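Local coordinates for soluble lytic murein transglycosylase (Escherichia coli, PDB 1QSA), which cleaves the glycosidic bonds between N-acetylmuramic acid and N-acetylglucosamine in peptidoglycan, leaving a 1,6-anhydro bond in the muramic acid residue, at residues R293-G297 and A574-S578; N543-F547 and E613-Y618. All coordinates share one frame; numbering follows the deposited sequence.

Contact 1. Residues R293-G297 and A574-S578; sequences RMALG and AFVES
R293 sends CG anti to its own carbonyl carbon and then runs extended to NE, while E577 turns at its second torsion (chi2 57°), and the two side chains meet as a salt bridge on the flank of an inclined, broadly antiparallel helix pair. Helix 285-298 of the alpha-superhelix here packs against helix 572-578 of the C-terminal, lysozyme-like catalytic domain; the short axes approach to 8.3 Å at a crossing angle of -146°. The guanidinium comes side-on, and both gripping nitrogens go to one oxygen: R293 NE lies 2.9 Å from E577 OE2, on the anti lone pair, and R293 NH2 lies 2.8 Å from the same atom. OE2 stays close to the guanidinium plane, although the carboxylate is turned 38° against it. R293 NE also makes a weak bond to the carbonyl O of E577. The other carboxylate oxygen, OE1, is held by Y352 and K589, which helps fix the group's rotation. A methionine in place of R293 would probably leave E577 OE2 without its two-nitrogen mate and the carboxylate freer to turn. Beside the bridge, L296 CD1 rests on E577 CG at 3.7 Å. S578 CB presses on R293 O, and S578 OG, which lies 3.4 Å from G297 CA, turns back along its own helix to donate to A574 O at 2.7 Å.

Contact 2. Residues N543-F547 and E613-Y618; sequences NNRIF and EWGRRY
R545 grips the E613 carboxylate side-on, one nitrogen to each oxygen: R545 NH2 reaches E613 OE1 at 2.8 Å and R545 NE reaches E613 OE2 at 3.0 Å, with the two flat groups 29° from coplanar. OE2 takes a further bond on its anti side from the backbone N of R545, at the first turn of helix 545-554, and a water links it to N543 O. Next to this, N544 holds CG anti to the backbone N, which carries the amide across to Y618: N544 ND2 points almost straight at Y618 OH (3.0 Å, 166°), which lies in the amide plane; the hydroxyl in turn donates to E613 O. The amide's other end works as an N-cap, OD1 accepting from F547 N and, weakly, from I546 N. F547 CZ packs on Y618 CE2 at 3.4 Å, the rings inclined at 62°, while I546 CD1 touches the Y618 hydroxyl. Farther out, D595 of helix 582-601 holds R545 NH1, and S610 N donates to E613 OE1. The chain's C-terminal tail thus lies against the start of helix 545-554 in the Slt-type domain, with Y618 backbone-bonded to G568 and I570 and its side chain on A572 of helix 572-578.

Helix 572-578 ties the two contacts together, their centres 14 Å apart. While E577 and S578 face helix 285-298 in contact 1, F575 and V576 turn to the residues of contact 2. F575 CG lies 3.6 Å from Y618 CD2, its ring meets F547 edge-to-face, and V576 CG2 packs on I546 CD1 at 3.8 Å. The superhelix is thereby joined through one short helix to the start of helix 545-554 and the C-terminal tail. Along the chain the segments alternate, so the contacts cross in sequence. Both lie away from the predicted active-site residue E478; glycerol, probably from the crystallisation liquor, lies about 5 Å from the A574 side chain and about 3 Å from that of R545.

Contact 1. Residues R293-G297 and A574-S578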
ATOM      1  N   ARG A 293      -4.990 -16.498 -16.386  1.00 10.69           N
ATOM      2  CA  ARG A 293      -5.786 -15.286 -16.599  1.00 10.99           C
ATOM      3  C   ARG A 293      -5.917 -14.947 -18.076  1.00 11.93           C
ATOM      4  O   ARG A 293      -6.971 -14.464 -18.502  1.00 13.08           O
ATOM      5  CB  ARG A 293      -5.239 -14.106 -15.790  1.00 10.64           C
ATOM      6  CG  ARG A 293      -5.472 -14.287 -14.283  1.00  9.91           C
ATOM      7  CD  ARG A 293      -5.157 -13.047 -13.455  1.00 10.12           C
ATOM      8  NE  ARG A 293      -5.567 -13.276 -12.064  1.00 12.19           N
ATOM      9  CZ  ARG A 293      -4.761 -13.717 -11.095  1.00 14.19           C
ATOM     10  NH1 ARG A 293      -3.461 -13.851 -11.307  1.00 14.35           N
ATOM     11  NH2 ARG A 293      -5.244 -13.937  -9.878  1.00 14.75           N
ATOM     12  N   MET A 294      -4.884 -15.257 -18.857  1.00 11.78           N
ATOM     13  CA  MET A 294      -4.930 -15.025 -20.305  1.00 12.33           C
ATOM     14  C   MET A 294      -6.026 -15.907 -20.919  1.00 12.53           C
ATOM     15  O   MET A 294      -6.779 -15.468 -21.788  1.00 12.07           O
ATOM     16  CB  MET A 294      -3.585 -15.351 -20.961  1.00 13.43           C
ATOM     17  CG  MET A 294      -3.641 -15.265 -22.496  1.00 15.56           C
ATOM     18  SD  MET A 294      -2.057 -15.568 -23.266  1.00 18.45           S
ATOM     19  CE  MET A 294      -1.420 -13.923 -23.352  1.00 22.65           C
ATOM     20  N   ALA A 295      -6.107 -17.156 -20.468  1.00 12.56           N
ATOM     21  CA  ALA A 295      -7.135 -18.075 -20.956  1.00 11.98           C
ATOM     22  C   ALA A 295      -8.523 -17.564 -20.563  1.00 12.29           C
ATOM     23  O   ALA A 295      -9.448 -17.576 -21.378  1.00 11.88           O
ATOM     24  CB  ALA A 295      -6.896 -19.482 -20.383  1.00 12.20           C
ATOM     25  N   LEU A 296      -8.671 -17.103 -19.317  1.00 10.50           N
ATOM     26  CA  LEU A 296      -9.954 -16.572 -18.855  1.00 10.68           C
ATOM     27  C   LEU A 296     -10.349 -15.307 -19.620  1.00 11.00           C
ATOM     28  O   LEU A 296     -11.518 -15.095 -19.945  1.00 11.46           O
ATOM     29  CB  LEU A 296      -9.898 -16.219 -17.364  1.00 11.10           C
ATOM     30  CG  LEU A 296      -9.978 -17.383 -16.377  1.00 11.71           C
ATOM     31  CD1 LEU A 296      -9.812 -16.847 -14.948  1.00 12.88           C
ATOM     32  CD2 LEU A 296     -11.304 -18.126 -16.517  1.00 11.47           C
ATOM     33  N   GLY A 297      -9.359 -14.476 -19.914  1.00 11.04           N
ATOM     34  CA  GLY A 297      -9.631 -13.228 -20.611  1.00 11.52           C
ATOM     35  C   GLY A 297      -9.964 -13.370 -22.087  1.00 12.59           C
ATOM     36  O   GLY A 297     -10.384 -12.400 -22.713  1.00 12.78           O
ATOM     37  N   ALA A 574     -15.072 -13.845 -15.320  1.00 10.08           N
ATOM     38  CA  ALA A 574     -13.847 -14.021 -16.104  1.00 10.75           C
ATOM     39  C   ALA A 574     -13.238 -12.649 -16.431  1.00 10.76           C
ATOM     40  O   ALA A 574     -12.013 -12.482 -16.399  1.00  9.96           O
ATOM     41  CB  ALA A 574     -14.142 -14.799 -17.387  1.00 11.15           C
ATOM     42  N   PHE A 575     -14.083 -11.659 -16.707  1.00  9.32           N
ATOM     43  CA  PHE A 575     -13.566 -10.317 -16.991  1.00  8.93           C
ATOM     44  C   PHE A 575     -12.854  -9.741 -15.742  1.00  9.19           C
ATOM     45  O   PHE A 575     -11.747  -9.237 -15.839  1.00 10.67           O
ATOM     46  CB  PHE A 575     -14.664  -9.373 -17.466  1.00 10.72           C
ATOM     47  CG  PHE A 575     -14.147  -8.029 -17.874  1.00 10.74           C
ATOM     48  CD1 PHE A 575     -13.635  -7.819 -19.155  1.00 12.11           C
ATOM     49  CD2 PHE A 575     -14.087  -6.988 -16.952  1.00  9.75           C
ATOM     50  CE1 PHE A 575     -13.064  -6.583 -19.496  1.00 13.78           C
ATOM     51  CE2 PHE A 575     -13.523  -5.758 -17.280  1.00 12.27           C
ATOM     52  CZ  PHE A 575     -13.010  -5.564 -18.559  1.00 10.93           C
ATOM     53  N   VAL A 576     -13.467  -9.881 -14.568  1.00  8.66           N
ATOM     54  CA  VAL A 576     -12.845  -9.380 -13.335  1.00  8.61           C
ATOM     55  C   VAL A 576     -11.518 -10.098 -13.058  1.00  8.41           C
ATOM     56  O   VAL A 576     -10.485  -9.458 -12.822  1.00  9.93           O
ATOM     57  CB  VAL A 576     -13.781  -9.588 -12.114  1.00  9.44           C
ATOM     58  CG1 VAL A 576     -13.032  -9.282 -10.784  1.00  8.74           C
ATOM     59  CG2 VAL A 576     -14.999  -8.686 -12.234  1.00 10.03           C
ATOM     60  N   GLU A 577     -11.532 -11.427 -13.142  1.00  9.36           N
ATOM     61  CA  GLU A 577     -10.341 -12.210 -12.843  1.00  9.26           C
ATOM     62  C   GLU A 577      -9.188 -12.009 -13.818  1.00  9.93           C
ATOM     63  O   GLU A 577      -8.021 -12.134 -13.436  1.00 11.80           O
ATOM     64  CB  GLU A 577     -10.684 -13.703 -12.740  1.00  8.86           C
ATOM     65  CG  GLU A 577      -9.552 -14.515 -12.117  1.00 10.45           C
ATOM     66  CD  GLU A 577      -9.171 -13.999 -10.741  1.00 10.06           C
ATOM     67  OE1 GLU A 577     -10.062 -13.847  -9.896  1.00 11.58           O
ATOM     68  OE2 GLU A 577      -7.986 -13.724 -10.493  1.00 12.87           O
ATOM     69  N   SER A 578      -9.514 -11.695 -15.072  1.00 10.49           N
ATOM     70  CA  SER A 578      -8.502 -11.506 -16.104  1.00 11.17           C
ATOM     71  C   SER A 578      -7.955 -10.083 -16.232  1.00 11.07           C
ATOM     72  O   SER A 578      -7.065  -9.830 -17.048  1.00 12.81           O
ATOM     73  CB  SER A 578      -9.000 -12.023 -17.466  1.00 12.02           C
ATOM     74  OG  SER A 578     -10.151 -11.324 -17.896  1.00 11.46           O
TER

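Contact 2. Residues N543-F547 and E613-Y618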
ATOM      1  N   ASN A 543     -23.694   1.898 -16.985  1.00 12.07           N
ATOM      2  CA  ASN A 543     -24.193   1.621 -15.641  1.00 11.67           C
ATOM      3  C   ASN A 543     -23.769   0.245 -15.130  1.00 12.33           C
ATOM      4  O   ASN A 543     -24.526  -0.445 -14.444  1.00 14.53           O
ATOM      5  CB  ASN A 543     -25.726   1.764 -15.606  1.00 14.57           C
ATOM      6  CG  ASN A 543     -26.193   3.213 -15.747  1.00 17.32           C
ATOM      7  OD1 ASN A 543     -25.434   4.097 -16.158  1.00 15.89           O
ATOM      8  ND2 ASN A 543     -27.459   3.456 -15.416  1.00 16.13           N
ATOM      9  N   ASN A 544     -22.512  -0.093 -15.389  1.00  9.45           N
ATOM     10  CA  ASN A 544     -21.947  -1.375 -14.971  1.00 10.29           C
ATOM     11  C   ASN A 544     -20.848  -1.101 -13.942  1.00  9.39           C
ATOM     12  O   ASN A 544     -19.870  -0.430 -14.249  1.00  9.51           O
ATOM     13  CB  ASN A 544     -21.394  -2.088 -16.212  1.00  9.76           C
ATOM     14  CG  ASN A 544     -20.791  -3.435 -15.889  1.00 11.67           C
ATOM     15  OD1 ASN A 544     -19.809  -3.520 -15.145  1.00 10.75           O
ATOM     16  ND2 ASN A 544     -21.355  -4.500 -16.468  1.00 10.27           N
ATOM     17  N   ARG A 545     -21.026  -1.615 -12.727  1.00  9.89           N
ATOM     18  CA  ARG A 545     -20.088  -1.374 -11.633  1.00  8.57           C
ATOM     19  C   ARG A 545     -18.709  -1.996 -11.809  1.00  9.78           C
ATOM     20  O   ARG A 545     -17.737  -1.532 -11.215  1.00 10.25           O
ATOM     21  CB  ARG A 545     -20.709  -1.756 -10.291  1.00 10.78           C
ATOM     22  CG  ARG A 545     -21.920  -0.874  -9.926  1.00 11.20           C
ATOM     23  CD  ARG A 545     -22.645  -1.446  -8.708  1.00 12.47           C
ATOM     24  NE  ARG A 545     -22.913  -2.863  -8.956  1.00 11.98           N
ATOM     25  CZ  ARG A 545     -22.583  -3.855  -8.135  1.00 12.84           C
ATOM     26  NH1 ARG A 545     -22.072  -3.605  -6.931  1.00  9.63           N
ATOM     27  NH2 ARG A 545     -22.825  -5.113  -8.501  1.00 12.07           N
ATOM     28  N   ILE A 546     -18.607  -3.039 -12.628  1.00  9.49           N
ATOM     29  CA  ILE A 546     -17.289  -3.626 -12.857  1.00  9.40           C
ATOM     30  C   ILE A 546     -16.473  -2.602 -13.649  1.00 10.01           C
ATOM     31  O   ILE A 546     -15.341  -2.276 -13.283  1.00 10.12           O
ATOM     32  CB  ILE A 546     -17.390  -4.968 -13.646  1.00  8.48           C
ATOM     33  CG1 ILE A 546     -18.047  -6.034 -12.757  1.00  9.95           C
ATOM     34  CG2 ILE A 546     -16.001  -5.423 -14.123  1.00 10.75           C
ATOM     35  CD1 ILE A 546     -18.376  -7.344 -13.492  1.00 11.85           C
ATOM     36  N   PHE A 547     -17.077  -2.080 -14.720  1.00  9.67           N
ATOM     37  CA  PHE A 547     -16.407  -1.088 -15.566  1.00  9.68           C
ATOM     38  C   PHE A 547     -16.144   0.234 -14.852  1.00 10.61           C
ATOM     39  O   PHE A 547     -15.039   0.772 -14.941  1.00 10.91           O
ATOM     40  CB  PHE A 547     -17.213  -0.816 -16.845  1.00  9.25           C
ATOM     41  CG  PHE A 547     -17.493  -2.045 -17.678  1.00  9.07           C
ATOM     42  CD1 PHE A 547     -16.644  -3.138 -17.637  1.00  9.49           C
ATOM     43  CD2 PHE A 547     -18.625  -2.098 -18.501  1.00 10.39           C
ATOM     44  CE1 PHE A 547     -16.905  -4.273 -18.400  1.00 10.41           C
ATOM     45  CE2 PHE A 547     -18.899  -3.230 -19.270  1.00 10.16           C
ATOM     46  CZ  PHE A 547     -18.036  -4.319 -19.221  1.00 11.18           C
ATOM     47  N   GLU A 613     -25.446  -6.960 -15.151  1.00 13.47           N
ATOM     48  CA  GLU A 613     -24.003  -7.135 -15.009  1.00 12.31           C
ATOM     49  C   GLU A 613     -23.639  -8.616 -15.126  1.00 12.59           C
ATOM     50  O   GLU A 613     -22.671  -8.983 -15.809  1.00 12.77           O
ATOM     51  CB  GLU A 613     -23.545  -6.612 -13.644  1.00 11.66           C
ATOM     52  CG  GLU A 613     -23.594  -5.093 -13.514  1.00 13.14           C
ATOM     53  CD  GLU A 613     -23.478  -4.618 -12.071  1.00 13.50           C
ATOM     54  OE1 GLU A 613     -23.759  -5.411 -11.154  1.00 11.86           O
ATOM     55  OE2 GLU A 613     -23.124  -3.441 -11.850  1.00 11.88           O
ATOM     56  N   TRP A 614     -24.400  -9.459 -14.432  1.00 13.34           N
ATOM     57  CA  TRP A 614     -24.163 -10.902 -14.414  1.00 13.50           C
ATOM     58  C   TRP A 614     -24.272 -11.580 -15.781  1.00 14.26           C
ATOM     59  O   TRP A 614     -23.492 -12.484 -16.084  1.00 15.84           O
ATOM     60  CB  TRP A 614     -25.146 -11.573 -13.441  1.00 13.68           C
ATOM     61  CG  TRP A 614     -24.919 -13.053 -13.218  1.00 16.94           C
ATOM     62  CD1 TRP A 614     -25.631 -14.100 -13.762  1.00 16.93           C
ATOM     63  CD2 TRP A 614     -23.934 -13.645 -12.364  1.00 15.44           C
ATOM     64  NE1 TRP A 614     -25.142 -15.299 -13.295  1.00 19.47           N
ATOM     65  CE2 TRP A 614     -24.104 -15.055 -12.434  1.00 17.12           C
ATOM     66  CE3 TRP A 614     -22.928 -13.128 -11.545  1.00 16.16           C
ATOM     67  CZ2 TRP A 614     -23.301 -15.946 -11.710  1.00 17.83           C
ATOM     68  CZ3 TRP A 614     -22.125 -14.017 -10.822  1.00 17.83           C
ATOM     69  CH2 TRP A 614     -22.322 -15.412 -10.913  1.00 17.07           C
ATOM     70  N   GLY A 615     -25.215 -11.118 -16.596  1.00 15.50           N
ATOM     71  CA  GLY A 615     -25.460 -11.741 -17.894  1.00 17.31           C
ATOM     72  C   GLY A 615     -24.858 -11.155 -19.153  1.00 17.49           C
ATOM     73  O   GLY A 615     -24.923 -11.772 -20.213  1.00 19.06           O
ATOM     74  N   ARG A 616     -24.270  -9.972 -19.040  1.00 15.67           N
ATOM     75  CA  ARG A 616     -23.656  -9.268 -20.159  1.00 16.70           C
ATOM     76  C   ARG A 616     -22.460 -10.036 -20.745  1.00 16.28           C
ATOM     77  O   ARG A 616     -21.831 -10.846 -20.063  1.00 14.51           O
ATOM     78  CB  ARG A 616     -23.185  -7.896 -19.674  0.51 17.08           C
ATOM     79  CG  ARG A 616     -22.581  -7.055 -20.750  0.51 19.71           C
ATOM     80  CD  ARG A 616     -21.625  -6.037 -20.193  0.51 18.55           C
ATOM     81  NE  ARG A 616     -20.773  -5.563 -21.270  0.51 20.12           N
ATOM     82  CZ  ARG A 616     -21.006  -4.470 -21.982  0.51 19.57           C
ATOM     83  NH1 ARG A 616     -22.035  -3.688 -21.684  0.51 19.89           N
ATOM     84  NH2 ARG A 616     -20.175  -4.133 -22.961  0.51 19.51           N
ATOM     85  N   ARG A 617     -22.182  -9.801 -22.028  1.00 16.34           N
ATOM     86  CA  ARG A 617     -21.012 -10.387 -22.672  1.00 18.06           C
ATOM     87  C   ARG A 617     -19.878  -9.382 -22.401  1.00 16.04           C
ATOM     88  O   ARG A 617     -20.097  -8.170 -22.427  1.00 17.90           O
ATOM     89  CB  ARG A 617     -21.247 -10.571 -24.179  1.00 21.80           C
ATOM     90  CG  ARG A 617     -22.427 -11.487 -24.518  1.00 28.89           C
ATOM     91  CD  ARG A 617     -22.541 -11.755 -26.031  1.00 34.36           C
ATOM     92  NE  ARG A 617     -22.218 -10.568 -26.824  1.00 39.00           N
ATOM     93  CZ  ARG A 617     -21.221 -10.505 -27.707  1.00 40.77           C
ATOM     94  NH1 ARG A 617     -20.469 -11.569 -27.952  1.00 38.27           N
ATOM     95  NH2 ARG A 617     -20.991  -9.378 -28.370  1.00 42.49           N
ATOM     96  N   TYR A 618     -18.692  -9.881 -22.070  1.00 12.32           N
ATOM     97  CA  TYR A 618     -17.545  -9.027 -21.766  1.00 12.82           C
ATOM     98  C   TYR A 618     -16.417  -9.273 -22.766  1.00 13.46           C
ATOM     99  O   TYR A 618     -15.793  -8.291 -23.206  1.00 15.03           O
ATOM    100  CB  TYR A 618     -17.033  -9.301 -20.336  1.00 11.80           C
ATOM    101  CG  TYR A 618     -17.959  -8.830 -19.237  1.00 11.35           C
ATOM    102  CD1 TYR A 618     -19.151  -9.513 -18.947  1.00 11.01           C
ATOM    103  CD2 TYR A 618     -17.668  -7.673 -18.499  1.00 11.80           C
ATOM    104  CE1 TYR A 618     -20.026  -9.052 -17.960  1.00 10.79           C
ATOM    105  CE2 TYR A 618     -18.541  -7.208 -17.521  1.00 10.08           C
ATOM    106  CZ  TYR A 618     -19.714  -7.899 -17.260  1.00 11.28           C
ATOM    107  OH  TYR A 618     -20.572  -7.413 -16.304  1.00 11.25           O
ATOM    108  OXT TYR A 618     -16.168 -10.443 -23.106  1.00 13.89           O
TER
HETATM  109  O   HOH W   1     -25.306  -1.459 -11.482  1.00 18.92           O